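Local coordinates for protein glycosaminoglycan xylosylkinase (Hydra vulgaris, PDB 5XOM) that probably phosphorylates a xylose of glycosaminoglycan chains, as a member of the Fam20 family of sugar and protein kinases with a protein-kinase-like fold, at residues Val59-Thr63 against Arg149-Val153; Lys111-Arg117 against Tyr129-Glu135. All blocks are in the same frame, centred on the assembly; numbering follows the deposited sequence.

Contact 1. Residues Val59-Thr63 against Arg149-Val153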
loop_
_atom_site.group_PDB
_atom_site.type_symbol
_atom_site.label_atom_id
_atom_site.label_comp_id
_atom_site.label_asym_id
_atom_site.label_seq_id
_atom_site.Cartn_x
_atom_site.Cartn_y
_atom_site.Cartn_z
ATOM N N VAL A 59 6.446 -6.280 13.653
ATOM C CA VAL A 59 7.563 -7.071 14.153
ATOM C C VAL A 59 8.133 -7.998 13.084
ATOM O O VAL A 59 9.280 -8.447 13.211
ATOM C CB VAL A 59 7.148 -7.872 15.403
ATOM C CG1 VAL A 59 6.426 -9.159 15.024
ATOM C CG2 VAL A 59 8.370 -8.171 16.267
ATOM N N ARG A 60 7.393 -8.254 12.004
ATOM C CA ARG A 60 7.889 -9.091 10.920
ATOM C C ARG A 60 8.090 -8.333 9.612
ATOM O O ARG A 60 8.299 -8.965 8.568
ATOM C CB ARG A 60 6.933 -10.263 10.690
ATOM C CG ARG A 60 6.928 -11.291 11.830
ATOM C CD ARG A 60 8.347 -11.817 12.104
ATOM N NE ARG A 60 8.953 -12.407 10.920
ATOM C CZ ARG A 60 10.125 -13.031 10.908
ATOM N NH1 ARG A 60 10.866 -13.182 12.009
ATOM N NH2 ARG A 60 10.590 -13.535 9.766
ATOM N N ALA A 61 8.078 -7.001 9.639
ATOM C CA ALA A 61 8.318 -6.231 8.417
ATOM C C ALA A 61 8.631 -4.790 8.778
ATOM O O ALA A 61 7.814 -4.121 9.419
ATOM C CB ALA A 61 7.114 -6.295 7.474
ATOM N N LEU A 62 9.800 -4.304 8.352
ATOM C CA LEU A 62 10.107 -2.890 8.514
ATOM C C LEU A 62 9.490 -2.052 7.404
ATOM O O LEU A 62 9.094 -0.907 7.645
ATOM C CB LEU A 62 11.623 -2.666 8.558
ATOM C CG LEU A 62 12.392 -3.127 9.801
ATOM C CD1 LEU A 62 13.851 -2.667 9.694
ATOM C CD2 LEU A 62 11.737 -2.636 11.099
ATOM N N THR A 63 9.384 -2.598 6.196
ATOM C CA THR A 63 8.811 -1.894 5.060
ATOM C C THR A 63 7.739 -2.763 4.416
ATOM O O THR A 63 7.571 -3.939 4.749
ATOM C CB THR A 63 9.884 -1.516 4.028
ATOM O OG1 THR A 63 10.552 -2.703 3.585
ATOM C CG2 THR A 63 10.909 -0.566 4.645
ATOM N N ARG A 149 13.128 -6.172 5.534
ATOM C CA ARG A 149 13.789 -6.063 6.831
ATOM C C ARG A 149 14.843 -4.973 6.895
ATOM O O ARG A 149 15.622 -4.947 7.860
ATOM C CB ARG A 149 14.445 -7.387 7.195
ATOM C CG ARG A 149 13.465 -8.467 7.171
ATOM C CD ARG A 149 14.036 -9.840 7.294
ATOM N NE ARG A 149 12.994 -10.707 6.785
ATOM C CZ ARG A 149 13.037 -12.021 6.750
ATOM N NH1 ARG A 149 14.082 -12.711 7.222
ATOM N NH2 ARG A 149 11.995 -12.664 6.250
ATOM N N ALA A 150 14.935 -4.128 5.877
ATOM C CA ALA A 150 15.944 -3.085 5.815
ATOM C C ALA A 150 15.299 -1.711 5.942
ATOM O O ALA A 150 14.286 -1.454 5.281
ATOM C CB ALA A 150 16.721 -3.171 4.495
ATOM N N PRO A 151 15.844 -0.825 6.774
ATOM C CA PRO A 151 15.325 0.532 6.882
ATOM C C PRO A 151 15.532 1.306 5.525
ATOM O O PRO A 151 16.497 1.024 4.826
ATOM C CB PRO A 151 16.140 1.177 7.999
ATOM C CG PRO A 151 17.049 0.141 8.518
ATOM C CD PRO A 151 17.005 -1.066 7.654
ATOM N N PRO A 152 14.623 2.211 5.231
ATOM C CA PRO A 152 14.763 3.000 3.978
ATOM C C PRO A 152 16.099 3.732 3.869
ATOM O O PRO A 152 16.609 4.303 4.836
ATOM C CB PRO A 152 13.589 3.984 4.063
ATOM C CG PRO A 152 12.555 3.281 4.891
ATOM C CD PRO A 152 13.253 2.256 5.769
ATOM N N VAL A 153 16.655 3.722 2.654
ATOM C CA VAL A 153 17.920 4.380 2.323
ATOM C C VAL A 153 17.729 5.224 1.070
ATOM O O VAL A 153 17.123 4.771 0.093
ATOM C CB VAL A 153 19.049 3.355 2.098
ATOM C CG1 VAL A 153 20.369 4.070 1.829
ATOM C CG2 VAL A 153 19.164 2.390 3.286
HETATM O O HOH W 1 13.041 -2.700 3.340
#
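L62 points at the backbone of R149 and A150, and its CD1 does the touching: it sits 3.4 Å from the carbonyl oxygen of R149 and reaches CD of P151 at 4.1 Å. One residue on, T63 divides its two branches between different jobs. With OG1 set between the backbone N and the carbonyl carbon (chi1 58°), CG2 is turned onto the second loop, where it lies 3.5 Å from A150 O and 3.8 Å from CD of P152. The T63 branch passes the P152 ring heading the other way. The hydroxyl donates to a water, T63 OG1 to water 1 at 2.5 Å, and that water in turn donates to A150 O at 2.6 Å, so the carbonyl oxygen of A150 receives both branches of T63, CG2 directly and OG1 through the water.

At the other end the two arginine chains, R60 and R149, travel together. R60 is bent at chi2 and chi3, which carries its NH2 over one face of the R149 guanidinium, near the rim, with the two planes 67° apart. NH2 of R60 is 3.9 Å from NH2 of R149. The pairing is understandable from what surrounds it: R60 NH1 salt-bridges D262 and bonds to S290 O, while R149 NH1 salt-bridges D265.

In kinase terms, 149-152 are the last residues of the link from helix 132-144 to strand 153-159, consistent with the αC-β4 loop of protein kinases. Loop 59-63 packs along it just ahead of helix 67-79, whose L74 and M77 meet P152, and strand 205-212 closes on both prolines through I211 and L212.

Contact 2. Residues Lys111-Arg117 against Tyr129-Glu135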
loop_
_atom_site.group_PDB
_atom_site.type_symbol
_atom_site.label_atom_id
_atom_site.label_comp_id
_atom_site.label_asym_id
_atom_site.label_seq_id
_atom_site.Cartn_x
_atom_site.Cartn_y
_atom_site.Cartn_z
ATOM N N LYS A 111 26.121 8.180 5.525
ATOM C CA LYS A 111 27.331 7.476 5.113
ATOM C C LYS A 111 27.921 8.132 3.874
ATOM O O LYS A 111 27.323 8.041 2.790
ATOM C CB LYS A 111 27.020 6.006 4.847
ATOM C CG LYS A 111 26.432 5.342 6.069
ATOM C CD LYS A 111 26.847 3.901 6.177
ATOM C CE LYS A 111 26.347 3.333 7.482
ATOM N NZ LYS A 111 26.428 1.856 7.497
ATOM N N PRO A 112 29.057 8.810 3.986
ATOM C CA PRO A 112 29.635 9.486 2.821
ATOM C C PRO A 112 30.253 8.506 1.834
ATOM O O PRO A 112 30.668 7.401 2.188
ATOM C CB PRO A 112 30.702 10.407 3.436
ATOM C CG PRO A 112 31.051 9.762 4.726
ATOM C CD PRO A 112 29.811 9.080 5.225
ATOM N N LYS A 113 30.308 8.933 0.576
ATOM C CA LYS A 113 31.079 8.227 -0.440
ATOM C C LYS A 113 32.554 8.149 -0.061
ATOM O O LYS A 113 33.156 9.142 0.368
ATOM C CB LYS A 113 30.914 8.937 -1.782
ATOM C CG LYS A 113 31.836 8.443 -2.873
ATOM C CD LYS A 113 31.678 9.271 -4.135
ATOM C CE LYS A 113 32.956 9.246 -4.948
ATOM N NZ LYS A 113 32.831 8.519 -6.219
ATOM N N ARG A 114 33.140 6.955 -0.218
ATOM C CA ARG A 114 34.548 6.726 0.085
ATOM C C ARG A 114 35.333 6.118 -1.067
ATOM O O ARG A 114 36.565 6.102 -1.005
ATOM C CB ARG A 114 34.693 5.805 1.307
ATOM C CG ARG A 114 33.805 6.187 2.471
ATOM C CD ARG A 114 34.227 7.496 3.084
ATOM N NE ARG A 114 35.667 7.550 3.279
ATOM C CZ ARG A 114 36.270 7.246 4.423
ATOM N NH1 ARG A 114 35.557 6.858 5.471
ATOM N NH2 ARG A 114 37.584 7.321 4.524
ATOM N N TYR A 115 34.667 5.597 -2.094
ATOM C CA TYR A 115 35.322 4.904 -3.194
ATOM C C TYR A 115 34.641 5.285 -4.496
ATOM O O TYR A 115 33.487 5.727 -4.509
ATOM C CB TYR A 115 35.244 3.375 -3.058
ATOM C CG TYR A 115 35.904 2.749 -1.851
ATOM C CD1 TYR A 115 37.287 2.688 -1.737
ATOM C CD2 TYR A 115 35.143 2.200 -0.838
ATOM C CE1 TYR A 115 37.887 2.096 -0.638
ATOM C CE2 TYR A 115 35.732 1.609 0.263
ATOM C CZ TYR A 115 37.103 1.561 0.358
ATOM O OH TYR A 115 37.692 0.974 1.457
ATOM N N SER A 116 35.358 5.081 -5.597
ATOM C CA SER A 116 34.720 5.093 -6.903
ATOM C C SER A 116 33.784 3.893 -7.046
ATOM O O SER A 116 33.937 2.868 -6.369
ATOM C CB SER A 116 35.761 5.040 -8.019
ATOM O OG SER A 116 36.683 6.102 -7.906
ATOM N N ARG A 117 32.840 4.007 -7.988
ATOM C CA ARG A 117 31.903 2.910 -8.218
ATOM C C ARG A 117 32.604 1.655 -8.692
ATOM O O ARG A 117 32.133 0.545 -8.420
ATOM C CB ARG A 117 30.866 3.291 -9.273
ATOM C CG ARG A 117 29.893 4.345 -8.816
ATOM C CD ARG A 117 28.856 3.785 -7.811
ATOM N NE ARG A 117 27.747 4.713 -7.718
ATOM C CZ ARG A 117 27.790 5.809 -6.980
ATOM N NH1 ARG A 117 28.852 6.105 -6.241
ATOM N NH2 ARG A 117 26.745 6.625 -6.966
ATOM N N TYR A 129 36.304 0.574 3.924
ATOM C CA TYR A 129 35.290 1.465 4.466
ATOM C C TYR A 129 33.895 1.014 4.061
ATOM O O TYR A 129 33.710 0.275 3.091
ATOM C CB TYR A 129 35.473 2.894 3.960
ATOM C CG TYR A 129 36.873 3.438 4.093
ATOM C CD1 TYR A 129 37.540 3.395 5.298
ATOM C CD2 TYR A 129 37.526 3.982 3.011
ATOM C CE1 TYR A 129 38.818 3.892 5.419
ATOM C CE2 TYR A 129 38.809 4.475 3.129
ATOM C CZ TYR A 129 39.449 4.427 4.334
ATOM O OH TYR A 129 40.727 4.921 4.458
ATOM N N ASP A 130 32.905 1.502 4.806
ATOM C CA ASP A 130 31.513 1.366 4.392
ATOM C C ASP A 130 31.307 1.993 3.015
ATOM O O ASP A 130 31.761 3.113 2.762
ATOM C CB ASP A 130 30.614 2.068 5.415
ATOM C CG ASP A 130 30.305 1.203 6.620
ATOM O OD1 ASP A 130 30.931 0.133 6.744
ATOM O OD2 ASP A 130 29.478 1.618 7.468
ATOM N N ARG A 131 30.615 1.272 2.127
ATOM C CA ARG A 131 30.248 1.788 0.805
ATOM C C ARG A 131 28.837 2.360 0.869
ATOM O O ARG A 131 27.869 1.627 1.110
ATOM C CB ARG A 131 30.317 0.712 -0.279
ATOM C CG ARG A 131 31.714 0.446 -0.845
ATOM C CD ARG A 131 32.620 -0.219 0.165
ATOM N NE ARG A 131 32.355 -1.642 0.219
ATOM C CZ ARG A 131 32.991 -2.488 1.009
ATOM N NH1 ARG A 131 33.960 -2.087 1.829
ATOM N NH2 ARG A 131 32.666 -3.773 0.984
ATOM N N HIS A 132 28.720 3.665 0.635
ATOM C CA HIS A 132 27.420 4.324 0.698
ATOM C C HIS A 132 26.460 3.762 -0.342
ATOM O O HIS A 132 25.261 3.627 -0.081
ATOM C CB HIS A 132 27.589 5.827 0.502
ATOM C CG HIS A 132 27.863 6.215 -0.918
ATOM N ND1 HIS A 132 28.957 5.750 -1.619
ATOM C CD2 HIS A 132 27.171 6.998 -1.781
ATOM C CE1 HIS A 132 28.939 6.246 -2.843
ATOM N NE2 HIS A 132 27.867 7.007 -2.969
ATOM N N ASN A 133 26.959 3.465 -1.542
ATOM C CA ASN A 133 26.084 2.970 -2.595
ATOM C C ASN A 133 25.621 1.556 -2.310
ATOM O O ASN A 133 24.573 1.145 -2.818
ATOM C CB ASN A 133 26.790 3.030 -3.957
ATOM C CG ASN A 133 28.011 2.126 -4.018
ATOM O OD1 ASN A 133 28.858 2.146 -3.119
ATOM N ND2 ASN A 133 28.098 1.313 -5.071
ATOM N N ALA A 134 26.375 0.816 -1.495
ATOM C CA ALA A 134 25.957 -0.526 -1.109
ATOM C C ALA A 134 24.719 -0.488 -0.224
ATOM O O ALA A 134 23.846 -1.356 -0.342
ATOM C CB ALA A 134 27.102 -1.248 -0.398
ATOM N N GLU A 135 24.624 0.507 0.671
ATOM C CA GLU A 135 23.428 0.640 1.502
ATOM C C GLU A 135 22.191 0.846 0.641
ATOM O O GLU A 135 21.136 0.264 0.912
ATOM C CB GLU A 135 23.572 1.804 2.493
ATOM C CG GLU A 135 24.582 1.588 3.621
ATOM C CD GLU A 135 24.055 0.741 4.788
ATOM O OE1 GLU A 135 23.026 0.038 4.646
ATOM O OE2 GLU A 135 24.686 0.783 5.867
HETATM O O HOH W 2 30.785 5.394 4.168
HETATM O O HOH W 3 31.676 4.726 -1.197
#
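The ammonium of K111 is held by two carboxylates: NZ bonds to E135 OE2 at 2.6 Å, nearly in line with the C-O bond, and to D130 OD2 at 3.1 Å, from above the carboxylate plane. A lysine from strand 106-112 paired with a glutamate from helix 132-144 is consistent with the β3-αC salt bridge of the protein-kinase fold, here extended into a network by D130; D296 adds only a long, weak ion pair. A methionine in place of K111 would probably leave the carboxylates of D130 and E135 without their shared partner and remove the ionic link between strand and helix.

Beyond the strand the chain wraps round the start of the helix. The guanidinium of R114 lies flat on the ring of Y129, planes 17° apart and centres 3.8 Å apart, with NH2 over the middle of the ring: a cation-pi stack. The Y129 hydroxyl goes on to E197. Y115 crosses Y129 at about a right angle, the rings nearly parallel but slid apart so that they barely overlap, and its OH accepts the backbone N-H of Y129 at 2.9 Å in an almost straight bond (165°). Y115 also rests CE2 against CD of R131.

The H132 ring lies between K113 CB on one face, a CH-pi contact 3.7 Å from the H132 centroid, and CB of the next residue, N133, on the other, with R117 NH1 at its edge near CE1. H132 NE2 hydrogen-bonds to E207, which also salt-bridges R117 NH2, while R117 NE bonds to P354 O. On the other ring nitrogen, water 3 sits 2.9 Å from H132 ND1 and accepts the backbone N-H of R114 at 2.8 Å.

Overall arrangement
Both contacts involve the region of helix 132-144: contact 2 holds its start to strand 106-112, while contact 1 lies on the loop that leaves its end for strand 153-159. Contact 2 is nested within the loop of chain that contact 1 closes, and although their centres are 21 Å apart they meet where V153 CG2 packs on E135 O, 3.7 Å away. Contact 1 is the buried one, loop against loop, small in area, joined by methyl groups set against backbone carbonyls and prolines, and by one water, its arginines bound by acids and a backbone carbonyl elsewhere. Contact 2 is larger and partly buried, and it relies on direct charge pairs and aromatic stacking, its salt bridges buried and its tyrosines partly exposed.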